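Local coordinates for DUF269-containing protein (Cyanothece sp. ATCC 51142, PDB 3NJ2) that is of unknown function but belongs to the DUF269 family and is associated with nitrogen fixation in this cyanobacterium, at residues 35-40 / 60-65. Numbering follows the deposited sequence.
Sequences PFLQSL and LVIAPY
Leu-40 lays one methyl over the ring of Tyr-65, a CH-pi contact that joins helix 35-46 to the 3-10 turn 63-65 that follows helix 58-62, in the helical part of this DUF269 protein. The methyl is CD2. Leu-40 CD2 sits 4.0 Å from the centroid of the Tyr-65 ring and only 5° off the ring normal, so it stands almost exactly above the middle of the face. The other branch, Leu-40 CD1, reaches past the ring centre to the phenol end and lies 3.8 Å from Tyr-65 CZ. One leucine thus spans the ring from its centre to its hydroxyl. Its CG lies anti to the backbone N (chi1 -180°), and chi2 of 55° then turns CD2 over the ring and CD1 toward the hydroxyl.

Ile-62 fills in beside this pair. Ile-62 CG2 packs against the same Leu-40 CD2 at 3.8 Å, so that methyl is shared between an aromatic face and an aliphatic branch. The longer branch of Ile-62 runs to the previous turn of helix 35-46. There Ile-62 CD1 meets CB of Leu-37 at 4.1 Å and lies near the carbonyl oxygen of that residue.

No hydrogen bond crosses between the two segments, and the four touching residues are all buried. The 3-10 segment brings Tyr-65 round to the same side as Ile-62. The backbone N of Tyr-65 donates a hydrogen bond to Ile-62 O, 3.0 Å, the i to i+3 pattern of a 3-10 turn. Val-31 of helix 24-33 touches both Leu-37 and Ile-62, and Cys-91 of helix 83-104 packs on Tyr-65. Tyr-65 OH is hydrogen-bonded to Arg-88 O, while Leu-40 CD1 lies 3.5 Å from that same Tyr-65 OH.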
# COMPACT_ATOMS: atom_id res chain seq x y z
N PRO B 35 -13.03 21.35 9.27
CA PRO B 35 -12.88 20.91 7.87
C PRO B 35 -12.46 19.42 7.81
O PRO B 35 -12.86 18.76 6.91
CB PRO B 35 -11.78 21.84 7.33
CG PRO B 35 -12.02 23.09 8.12
CD PRO B 35 -12.33 22.64 9.54
N PHE B 36 -11.67 18.98 8.81
CA PHE B 36 -11.30 17.57 8.86
C PHE B 36 -12.49 16.66 9.08
O PHE B 36 -12.64 15.74 8.31
CB PHE B 36 -10.12 17.23 9.81
CG PHE B 36 -9.89 15.77 9.83
CD1 PHE B 36 -9.22 15.13 8.72
CD2 PHE B 36 -10.34 14.98 10.92
CE1 PHE B 36 -9.08 13.70 8.70
CE2 PHE B 36 -10.18 13.62 10.84
CZ PHE B 36 -9.60 12.99 9.73
N LEU B 37 -13.27 16.95 10.12
CA LEU B 37 -14.40 16.06 10.33
C LEU B 37 -15.40 16.10 9.19
O LEU B 37 -16.03 15.09 8.89
CB LEU B 37 -15.04 16.36 11.71
CG LEU B 37 -14.17 16.19 12.95
CD1 LEU B 37 -14.85 16.53 14.31
CD2 LEU B 37 -13.60 14.76 12.95
N GLN B 38 -15.58 17.29 8.59
CA GLN B 38 -16.39 17.38 7.45
C GLN B 38 -15.86 16.51 6.26
O GLN B 38 -16.61 15.83 5.57
CB GLN B 38 -16.70 18.82 7.11
CG GLN B 38 -17.79 19.42 8.04
CD GLN B 38 -19.12 18.71 7.85
OE1 GLN B 38 -19.66 18.68 6.72
NE2 GLN B 38 -19.64 18.12 8.93
N SER B 39 -14.56 16.54 6.04
CA SER B 39 -13.95 15.70 5.05
C SER B 39 -14.17 14.25 5.36
O SER B 39 -14.51 13.51 4.51
CB SER B 39 -12.44 15.94 5.01
OG SER B 39 -11.92 15.37 3.82
N LEU B 40 -14.03 13.89 6.64
CA LEU B 40 -14.20 12.48 7.00
C LEU B 40 -15.65 12.04 6.77
O LEU B 40 -15.92 10.94 6.21
CB LEU B 40 -13.80 12.28 8.46
CG LEU B 40 -13.90 10.90 9.04
CD1 LEU B 40 -13.09 9.87 8.17
CD2 LEU B 40 -13.52 10.86 10.51
N LEU B 60 -23.73 10.91 13.93
CA LEU B 60 -23.93 9.48 14.03
C LEU B 60 -23.01 8.71 13.08
O LEU B 60 -22.47 7.59 13.40
CB LEU B 60 -25.38 9.13 13.70
CG LEU B 60 -25.82 7.76 14.13
CD1 LEU B 60 -25.42 7.33 15.59
CD2 LEU B 60 -27.39 7.59 13.90
N VAL B 61 -22.81 9.28 11.90
CA VAL B 61 -21.98 8.68 10.86
C VAL B 61 -20.52 8.49 11.30
O VAL B 61 -19.95 7.39 11.01
CB VAL B 61 -22.19 9.41 9.50
CG1 VAL B 61 -21.11 8.98 8.49
CG2 VAL B 61 -23.62 9.09 8.99
N ILE B 62 -20.03 9.43 12.10
CA ILE B 62 -18.62 9.44 12.48
C ILE B 62 -18.47 8.73 13.86
O ILE B 62 -17.35 8.52 14.28
CB ILE B 62 -18.07 10.81 12.78
CG1 ILE B 62 -18.42 11.89 11.80
CG2 ILE B 62 -16.53 10.77 12.81
CD1 ILE B 62 -17.48 13.14 12.11
N ALA B 63 -19.56 8.51 14.62
CA ALA B 63 -19.42 8.00 15.98
C ALA B 63 -18.62 6.71 16.10
O ALA B 63 -17.96 6.57 17.13
CB ALA B 63 -20.86 7.72 16.65
N PRO B 64 -18.67 5.86 15.06
CA PRO B 64 -17.84 4.61 15.23
C PRO B 64 -16.33 4.82 15.31
O PRO B 64 -15.62 3.82 15.64
CB PRO B 64 -18.15 3.80 13.96
CG PRO B 64 -19.59 4.20 13.69
CD PRO B 64 -19.51 5.74 13.85
N TYR B 65 -15.86 6.00 14.98
CA TYR B 65 -14.41 6.35 15.15
C TYR B 65 -14.04 6.63 16.58
O TYR B 65 -12.84 6.77 16.88
CB TYR B 65 -14.10 7.61 14.30
CG TYR B 65 -14.00 7.33 12.82
CD1 TYR B 65 -15.13 7.33 11.99
CD2 TYR B 65 -12.77 7.00 12.24
CE1 TYR B 65 -15.03 7.06 10.64
CE2 TYR B 65 -12.65 6.71 10.94
CZ TYR B 65 -13.78 6.71 10.10
OH TYR B 65 -13.63 6.44 8.76